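Local coordinates for piwi domain-containing protein (Vanderwaltozyma polyspora, PDB 5THE) that probably uses a bound guide RNA to select and cleave matching RNA targets, this chain being the C-terminal lobe of a budding yeast Argonaute, at residues G60-M64 / S482-V486; A81-A87 / I187-R193; F351-V355 / W455-D459. One frame throughout, in Å; residues are numbered along the deposited sequence.

Contact 1: residues G60-M64 / S482-V486; sequences GNWNM and STTSV. With nucleotides of chain B.
Two loops meet at a single beta bridge between N61 and T484, beside the bound RNA in the C-terminal lobe. W62 N donates to T483 O (2.8 Å), and S485 N donates to G60 O (2.9 Å). T483 O also lies over the centre of one W62 ring face, while T483 CB makes a CH-pi contact on the five-membered ring, 3.8 Å from its centroid. The W62 ring turns one face to T483 because CG sits between its backbone N and carbonyl carbon (chi1 61°). H247 and F39 pack against the same indole. With an alanine in place of W62, T483 would probably lose the flat surface facing its carbonyl and CB, leaving its loop freer to shift. G60, with positive phi, brings CA to 3.4 Å from S485 OG, itself hydrogen-bonded to S441 O, where a side chain would collide. One water donates to both G60 O and S485 O, adding a second link. T484 OG1 shares a hydrogen bond with S482 OG and another with O2' of nucleotide A4 of chain B (2.7 Å). That last bond uses a 2'-hydroxyl, so a deoxyribose could not make it, consistent with a loop suited to an RNA strand.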
loop_
_atom_site.group_PDB
_atom_site.type_symbol
_atom_site.label_atom_id
_atom_site.label_comp_id
_atom_site.label_asym_id
_atom_site.label_seq_id
_atom_site.Cartn_x
_atom_site.Cartn_y
_atom_site.Cartn_z
ATOM N N GLY A 60 12.663 -0.775 12.536
ATOM C CA GLY A 60 11.429 -0.526 11.809
ATOM C C GLY A 60 10.870 0.858 12.034
ATOM O O GLY A 60 9.653 1.049 11.982
ATOM N N ASN A 61 11.727 1.844 12.285
ATOM C CA ASN A 61 11.252 3.150 12.742
ATOM C C ASN A 61 12.430 4.104 12.530
ATOM O O ASN A 61 13.267 4.265 13.411
ATOM C CB ASN A 61 10.826 3.111 14.204
ATOM C CG ASN A 61 10.297 4.456 14.725
ATOM O OD1 ASN A 61 10.442 4.766 15.897
ATOM N ND2 ASN A 61 9.717 5.233 13.880
ATOM N N TRP A 62 12.489 4.702 11.350
ATOM C CA TRP A 62 13.591 5.604 11.025
ATOM C C TRP A 62 12.996 6.956 10.640
ATOM O O TRP A 62 11.801 7.197 10.804
ATOM C CB TRP A 62 14.478 5.006 9.920
ATOM C CG TRP A 62 13.733 4.779 8.625
ATOM C CD1 TRP A 62 13.637 5.641 7.564
ATOM C CD2 TRP A 62 12.957 3.626 8.276
ATOM N NE1 TRP A 62 12.851 5.087 6.576
ATOM C CE2 TRP A 62 12.422 3.855 6.989
ATOM C CE3 TRP A 62 12.654 2.426 8.931
ATOM C CZ2 TRP A 62 11.618 2.926 6.344
ATOM C CZ3 TRP A 62 11.852 1.503 8.287
ATOM C CH2 TRP A 62 11.341 1.759 7.008
ATOM N N ASN A 63 13.845 7.849 10.143
ATOM C CA ASN A 63 13.357 9.108 9.605
ATOM C C ASN A 63 14.270 9.514 8.459
ATOM O O ASN A 63 15.370 8.980 8.292
ATOM C CB ASN A 63 13.284 10.191 10.680
ATOM C CG ASN A 63 14.633 10.580 11.179
ATOM O OD1 ASN A 63 15.283 11.442 10.605
ATOM N ND2 ASN A 63 15.084 9.930 12.238
ATOM N N MET A 64 13.792 10.460 7.656
ATOM C CA MET A 64 14.485 10.846 6.434
ATOM C C MET A 64 15.605 11.853 6.662
ATOM O O MET A 64 16.373 12.095 5.732
ATOM C CB MET A 64 13.480 11.410 5.418
ATOM C CG MET A 64 12.715 10.342 4.657
ATOM S SD MET A 64 13.833 9.121 3.928
ATOM C CE MET A 64 14.654 10.048 2.619
ATOM N N SER A 482 5.658 5.648 4.518
ATOM C CA SER A 482 5.994 5.763 5.924
ATOM C C SER A 482 7.470 5.462 6.111
ATOM O O SER A 482 8.103 4.818 5.274
ATOM C CB SER A 482 5.138 4.829 6.791
ATOM O OG SER A 482 5.586 3.491 6.676
ATOM N N THR A 483 8.023 5.968 7.214
ATOM C CA THR A 483 9.401 5.666 7.605
ATOM C C THR A 483 9.423 4.608 8.693
ATOM O O THR A 483 10.239 4.637 9.616
ATOM C CB THR A 483 10.113 6.938 8.052
ATOM O OG1 THR A 483 9.360 7.576 9.096
ATOM C CG2 THR A 483 10.219 7.901 6.871
ATOM N N THR A 484 8.482 3.668 8.611
ATOM C CA THR A 484 8.344 2.619 9.604
ATOM C C THR A 484 8.111 1.314 8.875
ATOM O O THR A 484 7.668 1.309 7.726
ATOM C CB THR A 484 7.162 2.879 10.540
ATOM O OG1 THR A 484 5.971 2.908 9.750
ATOM C CG2 THR A 484 7.322 4.230 11.297
ATOM N N SER A 485 8.403 0.202 9.551
ATOM C CA SER A 485 7.849 -1.074 9.117
ATOM C C SER A 485 6.379 -1.127 9.533
ATOM O O SER A 485 6.036 -0.818 10.681
ATOM C CB SER A 485 8.636 -2.249 9.699
ATOM O OG SER A 485 8.626 -2.239 11.119
ATOM N N VAL A 486 5.506 -1.481 8.593
ATOM C CA VAL A 486 4.072 -1.500 8.872
ATOM C C VAL A 486 3.633 -2.896 9.297
ATOM O O VAL A 486 4.436 -3.840 9.321
ATOM C CB VAL A 486 3.274 -0.989 7.661
ATOM C CG1 VAL A 486 3.576 0.490 7.448
ATOM C CG2 VAL A 486 3.622 -1.790 6.413
ATOM P P A B 4 -0.090 5.537 7.227
ATOM O OP1 A B 4 -0.341 4.904 5.906
ATOM O OP2 A B 4 -1.115 6.333 7.912
ATOM O "O5'" A B 4 0.415 4.407 8.226
ATOM C "C5'" A B 4 1.641 3.744 7.976
ATOM C "C4'" A B 4 2.502 3.673 9.206
ATOM O "O4'" A B 4 2.872 5.002 9.638
ATOM C "C3'" A B 4 1.866 3.045 10.430
ATOM O "O3'" A B 4 1.896 1.635 10.350
ATOM C "C2'" A B 4 2.712 3.622 11.560
ATOM O "O2'" A B 4 3.971 2.961 11.629
ATOM C "C1'" A B 4 2.955 5.045 11.040
ATOM N N9 A B 4 1.924 5.982 11.501
ATOM C C8 A B 4 0.643 6.095 11.023
ATOM N N7 A B 4 -0.064 7.024 11.619
ATOM C C5 A B 4 0.819 7.553 12.542
ATOM C C6 A B 4 0.657 8.577 13.464
ATOM N N6 A B 4 -0.505 9.229 13.583
ATOM N N1 A B 4 1.723 8.888 14.238
ATOM C C2 A B 4 2.873 8.197 14.070
ATOM N N3 A B 4 3.151 7.205 13.219
ATOM C C4 A B 4 2.056 6.929 12.486
ATOM P P A B 5 0.592 0.751 10.634
ATOM O OP1 A B 5 1.025 -0.642 10.327
ATOM O OP2 A B 5 -0.580 1.353 9.964
ATOM O "O5'" A B 5 0.428 0.832 12.208
ATOM C "C5'" A B 5 1.467 0.366 13.051
ATOM C "C4'" A B 5 1.323 0.916 14.446
ATOM O "O4'" A B 5 1.435 2.359 14.412
ATOM C "C3'" A B 5 -0.021 0.656 15.108
ATOM O "O3'" A B 5 -0.051 -0.615 15.717
ATOM C "C2'" A B 5 -0.139 1.807 16.101
ATOM O "O2'" A B 5 0.629 1.545 17.263
ATOM C "C1'" A B 5 0.553 2.937 15.344
ATOM N N9 A B 5 -0.403 3.773 14.613
ATOM C C8 A B 5 -0.941 3.584 13.362
ATOM N N7 A B 5 -1.770 4.542 13.021
ATOM C C5 A B 5 -1.767 5.394 14.118
ATOM C C6 A B 5 -2.438 6.593 14.371
ATOM N N6 A B 5 -3.277 7.136 13.488
ATOM N N1 A B 5 -2.207 7.195 15.569
ATOM C C2 A B 5 -1.355 6.619 16.441
ATOM N N3 A B 5 -0.659 5.487 16.308
ATOM C C4 A B 5 -0.928 4.932 15.112
HETATM O O HOH W 1 7.171 0.167 12.756
HETATM O O HOH W 2 9.519 6.958 11.819
#

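Contact 2: residues A81-A87 / I187-R193; sequences AIFINNA and ILYVLRR
R192 and N85 lie side by side at the ends of two parallel strand segments. R192 NH1 donates to a lone pair of N85 OD1 (2.7 Å, nearly straight at 165°), and the oxygen sits at the guanidinium edge, close to its plane. Next to them, the N86 amide grips the backbone of R193 twice: OD1 accepts from R193 N (2.9 Å) and ND2 donates to R193 O (3.0 Å). N86 manages this because CG stands between its own N and carbonyl carbon (chi1 54°), which turns the amide toward the backbone of R193. Behind these polar groups runs the parallel ladder, in which I82 and I84 each donate to and accept from segment 187-193; I82 N to L188 O is typical at 2.8 Å. On one face of the sheet F83 CD2 meets V190 CG1 (3.6 Å), and R192 CD lies at the edge of the F83 ring, in its plane. On the other face the Y189 ring touches I82 and I84, with CD1 3.8 Å from I84 CG1. Further out, helix 95-111 covers the F83 face and helix 169-179 the I82 and Y189 face, while W220 meets F83 edge-to-face. T89 O accepts from both R192 NH1 and N85 ND2, and D196 from N86 ND2. A parallel sheet between helices fits the Rossmann-like MID domain of Argonautes. L191, at the end of its strand, packs on a uracil base of the RNA, consistent with the MID pocket for the guide's 5' nucleotide. The paired hydrogen bonds of the N86 amide probably steady the R193 backbone where strand gives way to loop near that base, and R192 NH1 is held by the neutral oxygens of N85 and T89.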
loop_
_atom_site.group_PDB
_atom_site.type_symbol
_atom_site.label_atom_id
_atom_site.label_comp_id
_atom_site.label_asym_id
_atom_site.label_seq_id
_atom_site.Cartn_x
_atom_site.Cartn_y
_atom_site.Cartn_z
ATOM N N ALA A 81 -0.996 24.916 -6.174
ATOM C CA ALA A 81 -1.902 24.802 -5.050
ATOM C C ALA A 81 -3.298 25.243 -5.475
ATOM O O ALA A 81 -3.466 26.278 -6.125
ATOM C CB ALA A 81 -1.402 25.647 -3.878
ATOM N N ILE A 82 -4.297 24.450 -5.119
ATOM C CA ILE A 82 -5.696 24.801 -5.323
ATOM C C ILE A 82 -6.359 24.734 -3.958
ATOM O O ILE A 82 -6.463 23.655 -3.362
ATOM C CB ILE A 82 -6.389 23.871 -6.327
ATOM C CG1 ILE A 82 -5.708 23.973 -7.699
ATOM C CG2 ILE A 82 -7.896 24.194 -6.410
ATOM C CD1 ILE A 82 -6.323 23.052 -8.758
ATOM N N PHE A 83 -6.769 25.886 -3.445
ATOM C CA PHE A 83 -7.406 25.955 -2.137
ATOM C C PHE A 83 -8.886 25.638 -2.305
ATOM O O PHE A 83 -9.627 26.392 -2.945
ATOM C CB PHE A 83 -7.198 27.333 -1.511
ATOM C CG PHE A 83 -7.570 27.401 -0.056
ATOM C CD1 PHE A 83 -8.875 27.660 0.331
ATOM C CD2 PHE A 83 -6.617 27.208 0.922
ATOM C CE1 PHE A 83 -9.224 27.715 1.671
ATOM C CE2 PHE A 83 -6.959 27.268 2.267
ATOM C CZ PHE A 83 -8.265 27.518 2.636
ATOM N N ILE A 84 -9.316 24.513 -1.747
ATOM C CA ILE A 84 -10.714 24.104 -1.810
ATOM C C ILE A 84 -11.377 24.667 -0.558
ATOM O O ILE A 84 -11.166 24.174 0.552
ATOM C CB ILE A 84 -10.856 22.586 -1.903
ATOM C CG1 ILE A 84 -10.080 22.063 -3.130
ATOM C CG2 ILE A 84 -12.344 22.201 -1.972
ATOM C CD1 ILE A 84 -10.640 22.516 -4.521
ATOM N N ASN A 85 -12.150 25.738 -0.731
ATOM C CA ASN A 85 -12.787 26.389 0.408
ATOM C C ASN A 85 -14.106 25.672 0.695
ATOM O O ASN A 85 -15.183 26.090 0.263
ATOM C CB ASN A 85 -13.004 27.867 0.118
ATOM C CG ASN A 85 -13.605 28.592 1.298
ATOM O OD1 ASN A 85 -13.297 28.268 2.436
ATOM N ND2 ASN A 85 -14.462 29.577 1.034
ATOM N N ASN A 86 -14.023 24.553 1.417
ATOM C CA ASN A 86 -15.237 23.792 1.712
ATOM C C ASN A 86 -15.866 24.253 3.033
ATOM O O ASN A 86 -16.090 23.481 3.959
ATOM C CB ASN A 86 -14.963 22.286 1.691
ATOM C CG ASN A 86 -13.810 21.872 2.605
ATOM O OD1 ASN A 86 -12.888 22.642 2.849
ATOM N ND2 ASN A 86 -13.864 20.641 3.102
ATOM N N ALA A 87 -16.160 25.558 3.083
ATOM C CA ALA A 87 -16.973 26.182 4.121
ATOM C C ALA A 87 -17.867 27.229 3.461
ATOM O O ALA A 87 -17.726 27.526 2.269
ATOM C CB ALA A 87 -16.109 26.826 5.207
ATOM N N ILE A 187 -0.838 18.774 -8.749
ATOM C CA ILE A 187 -1.844 19.567 -8.059
ATOM C C ILE A 187 -1.782 19.290 -6.565
ATOM O O ILE A 187 -1.791 18.132 -6.140
ATOM C CB ILE A 187 -3.250 19.268 -8.591
ATOM C CG1 ILE A 187 -3.401 19.769 -10.019
ATOM C CG2 ILE A 187 -4.289 19.929 -7.682
ATOM C CD1 ILE A 187 -4.572 19.144 -10.698
ATOM N N LEU A 188 -1.765 20.351 -5.768
ATOM C CA LEU A 188 -1.905 20.242 -4.316
ATOM C C LEU A 188 -3.248 20.847 -3.922
ATOM O O LEU A 188 -3.425 22.068 -3.954
ATOM C CB LEU A 188 -0.749 20.934 -3.599
ATOM C CG LEU A 188 -0.849 20.949 -2.074
ATOM C CD1 LEU A 188 -0.931 19.518 -1.515
ATOM C CD2 LEU A 188 0.327 21.724 -1.475
ATOM N N TYR A 189 -4.207 19.998 -3.589
ATOM C CA TYR A 189 -5.470 20.486 -3.060
ATOM C C TYR A 189 -5.280 20.820 -1.583
ATOM O O TYR A 189 -4.872 19.959 -0.794
ATOM C CB TYR A 189 -6.567 19.444 -3.245
ATOM C CG TYR A 189 -7.008 19.248 -4.673
ATOM C CD1 TYR A 189 -7.550 20.305 -5.403
ATOM C CD2 TYR A 189 -6.937 17.993 -5.281
ATOM C CE1 TYR A 189 -7.973 20.126 -6.702
ATOM C CE2 TYR A 189 -7.357 17.809 -6.593
ATOM C CZ TYR A 189 -7.875 18.882 -7.298
ATOM O OH TYR A 189 -8.299 18.717 -8.601
ATOM N N VAL A 190 -5.552 22.069 -1.216
ATOM C CA VAL A 190 -5.444 22.529 0.167
ATOM C C VAL A 190 -6.863 22.691 0.691
ATOM O O VAL A 190 -7.587 23.606 0.274
ATOM C CB VAL A 190 -4.654 23.838 0.270
ATOM C CG1 VAL A 190 -4.565 24.311 1.715
ATOM C CG2 VAL A 190 -3.240 23.644 -0.315
ATOM N N LEU A 191 -7.270 21.805 1.596
ATOM C CA LEU A 191 -8.661 21.766 2.051
ATOM C C LEU A 191 -8.854 22.694 3.237
ATOM O O LEU A 191 -8.146 22.577 4.241
ATOM C CB LEU A 191 -9.074 20.346 2.444
ATOM C CG LEU A 191 -8.675 19.269 1.444
ATOM C CD1 LEU A 191 -9.059 17.907 1.974
ATOM C CD2 LEU A 191 -9.317 19.525 0.088
ATOM N N ARG A 192 -9.829 23.601 3.136
ATOM C CA ARG A 192 -10.098 24.490 4.263
ATOM C C ARG A 192 -10.529 23.708 5.503
ATOM O O ARG A 192 -10.132 24.042 6.625
ATOM C CB ARG A 192 -11.162 25.520 3.883
ATOM C CG ARG A 192 -11.647 26.366 5.061
ATOM C CD ARG A 192 -11.385 27.835 4.816
ATOM N NE ARG A 192 -11.821 28.688 5.918
ATOM C CZ ARG A 192 -12.915 29.440 5.898
ATOM N NH1 ARG A 192 -13.709 29.456 4.836
ATOM N NH2 ARG A 192 -13.216 30.184 6.947
ATOM N N ARG A 193 -11.338 22.665 5.329
ATOM C CA ARG A 193 -11.796 21.851 6.449
ATOM C C ARG A 193 -11.470 20.392 6.165
ATOM O O ARG A 193 -11.739 19.901 5.065
ATOM C CB ARG A 193 -13.316 22.027 6.693
ATOM C CG ARG A 193 -13.829 23.495 6.694
ATOM C CD ARG A 193 -13.777 24.180 8.071
ATOM N NE ARG A 193 -15.037 24.054 8.813
ATOM C CZ ARG A 193 -15.724 25.074 9.331
ATOM N NH1 ARG A 193 -15.277 26.318 9.206
ATOM N NH2 ARG A 193 -16.856 24.849 9.985
#

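Contact 3: residues F351-V355 / W455-D459; sequences FSQVV and WCLYD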
loop_
_atom_site.group_PDB
_atom_site.type_symbol
_atom_site.label_atom_id
_atom_site.label_comp_id
_atom_site.label_asym_id
_atom_site.label_seq_id
_atom_site.Cartn_x
_atom_site.Cartn_y
_atom_site.Cartn_z
ATOM N N PHE A 351 -11.015 -19.790 2.831
ATOM C CA PHE A 351 -9.690 -20.134 2.314
ATOM C C PHE A 351 -9.784 -21.114 1.152
ATOM O O PHE A 351 -9.080 -20.969 0.144
ATOM C CB PHE A 351 -8.822 -20.743 3.419
ATOM C CG PHE A 351 -8.302 -19.749 4.414
ATOM C CD1 PHE A 351 -8.508 -18.389 4.243
ATOM C CD2 PHE A 351 -7.591 -20.184 5.528
ATOM C CE1 PHE A 351 -8.012 -17.482 5.168
ATOM C CE2 PHE A 351 -7.090 -19.282 6.458
ATOM C CZ PHE A 351 -7.296 -17.935 6.277
ATOM N N SER A 352 -10.638 -22.133 1.288
ATOM C CA SER A 352 -10.743 -23.149 0.250
ATOM C C SER A 352 -11.190 -22.533 -1.071
ATOM O O SER A 352 -10.703 -22.912 -2.150
ATOM C CB SER A 352 -11.712 -24.243 0.702
ATOM O OG SER A 352 -11.559 -25.397 -0.103
ATOM N N GLN A 353 -12.097 -21.559 -0.998
ATOM C CA GLN A 353 -12.575 -20.871 -2.190
ATOM C C GLN A 353 -11.522 -19.927 -2.759
ATOM O O GLN A 353 -11.436 -19.761 -3.979
ATOM C CB GLN A 353 -13.867 -20.120 -1.863
ATOM C CG GLN A 353 -15.053 -21.047 -1.683
ATOM C CD GLN A 353 -15.219 -21.979 -2.877
ATOM O OE1 GLN A 353 -14.774 -23.131 -2.849
ATOM N NE2 GLN A 353 -15.841 -21.479 -3.939
ATOM N N VAL A 354 -10.710 -19.304 -1.901
ATOM C CA VAL A 354 -9.590 -18.504 -2.402
ATOM C C VAL A 354 -8.692 -19.350 -3.296
ATOM O O VAL A 354 -8.269 -18.920 -4.378
ATOM C CB VAL A 354 -8.789 -17.882 -1.240
ATOM C CG1 VAL A 354 -7.475 -17.301 -1.766
ATOM C CG2 VAL A 354 -9.619 -16.803 -0.513
ATOM N N VAL A 355 -8.388 -20.572 -2.872
ATOM C CA VAL A 355 -7.532 -21.405 -3.713
ATOM C C VAL A 355 -8.313 -21.916 -4.922
ATOM O O VAL A 355 -7.886 -21.751 -6.070
ATOM C CB VAL A 355 -6.917 -22.550 -2.895
ATOM C CG1 VAL A 355 -5.970 -23.359 -3.761
ATOM C CG2 VAL A 355 -6.155 -21.980 -1.694
ATOM N N TRP A 455 -1.477 -16.968 6.467
ATOM C CA TRP A 455 -1.627 -18.352 6.045
ATOM C C TRP A 455 -1.047 -18.509 4.649
ATOM O O TRP A 455 -1.421 -17.770 3.740
ATOM C CB TRP A 455 -3.095 -18.777 6.047
ATOM C CG TRP A 455 -3.822 -18.516 7.344
ATOM C CD1 TRP A 455 -4.156 -17.290 7.886
ATOM C CD2 TRP A 455 -4.341 -19.497 8.232
ATOM N NE1 TRP A 455 -4.841 -17.462 9.068
ATOM C CE2 TRP A 455 -4.974 -18.809 9.301
ATOM C CE3 TRP A 455 -4.341 -20.894 8.232
ATOM C CZ2 TRP A 455 -5.585 -19.474 10.358
ATOM C CZ3 TRP A 455 -4.955 -21.556 9.290
ATOM C CH2 TRP A 455 -5.569 -20.844 10.339
ATOM N N CYS A 456 -0.145 -19.467 4.473
ATOM C CA CYS A 456 0.172 -19.913 3.125
ATOM C C CYS A 456 -0.929 -20.883 2.699
ATOM O O CYS A 456 -1.032 -21.989 3.241
ATOM C CB CYS A 456 1.543 -20.572 3.059
ATOM S SG CYS A 456 1.926 -21.134 1.361
ATOM N N LEU A 457 -1.765 -20.461 1.751
ATOM C CA LEU A 457 -2.881 -21.271 1.280
ATOM C C LEU A 457 -2.516 -22.125 0.074
ATOM O O LEU A 457 -3.202 -23.119 -0.205
ATOM C CB LEU A 457 -4.060 -20.368 0.907
ATOM C CG LEU A 457 -4.636 -19.425 1.975
ATOM C CD1 LEU A 457 -5.868 -18.690 1.441
ATOM C CD2 LEU A 457 -4.988 -20.196 3.224
ATOM N N TYR A 458 -1.459 -21.764 -0.649
ATOM C CA TYR A 458 -1.106 -22.466 -1.874
ATOM C C TYR A 458 0.332 -22.128 -2.205
ATOM O O TYR A 458 0.740 -20.979 -2.076
ATOM C CB TYR A 458 -2.005 -22.068 -3.044
ATOM C CG TYR A 458 -2.048 -23.097 -4.151
ATOM C CD1 TYR A 458 -2.640 -24.333 -3.935
ATOM C CD2 TYR A 458 -1.521 -22.831 -5.425
ATOM C CE1 TYR A 458 -2.709 -25.290 -4.946
ATOM C CE2 TYR A 458 -1.588 -23.790 -6.454
ATOM C CZ TYR A 458 -2.187 -25.019 -6.195
ATOM O OH TYR A 458 -2.284 -25.999 -7.162
ATOM N N ASP A 459 1.101 -23.119 -2.633
ATOM C CA ASP A 459 2.510 -22.849 -2.865
ATOM C C ASP A 459 3.031 -23.850 -3.892
ATOM O O ASP A 459 3.198 -25.030 -3.579
ATOM C CB ASP A 459 3.300 -22.913 -1.556
ATOM C CG ASP A 459 4.760 -22.798 -1.765
ATOM O OD1 ASP A 459 5.516 -23.551 -1.130
ATOM O OD2 ASP A 459 5.150 -21.952 -2.580
#
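F351 has CG anti to its carbonyl carbon (chi1 -75°), which swings the ring off the start of its helix toward W455. The indole, whose CG is likewise anti to the carbonyl carbon, offers a face to it. The result is a T-shaped stack: the F351 edge points at the W455 face, the ring planes lie at 62°, and the centroids of the F351 ring and the W455 five-membered ring are 4.6 Å apart. Atom CE2 of F351 comes to 3.3 Å from W455 CD2. L457 reaches over one face of the same phenyl ring, its CD2 in a CH-pi contact 3.8 Å from the centroid, offset toward the rim. Its other methyl, CD1, lies between V354 CG1, at 3.8 Å, and the F351 ring. V355 spans two strand residues: CG2 packs on L457 CB (3.7 Å), and CG1 on Y458 CD1 (3.5 Å). No hydrogen bond crosses this apolar interface. L457 and Y458 together form a classic beta bulge opposite C385. Helix and strand segments run at 33°, their axes 8.5 Å apart. In the RNase H-like Piwi fold, strand 452-459 lies between strands 383-389 and 435-440, and helix 351-373 covers the sheet, also resting F351 on A387 and V354 on C385 of strand 383-389.

In the fold
Of the three, contact 1 spans the widest sequence separation, 418 residues, and the loop it closes encloses both of the others, which follow one another in series along the chain. None of the three touches another. Contact 1 lies about 28 Å from contact 2 and about 31 Å from contact 3, centre to centre; contacts 2 and 3 are about 44 Å apart, on opposite sides of the chain's centre. The first two both lie at the RNA: contact 1 meets a ribose directly, and contact 2 comes within about 3 Å of the nucleic acid at its nearest atom. Contact 3, about 17 Å from the RNA at its nearest atom, is core packing of the Piwi domain.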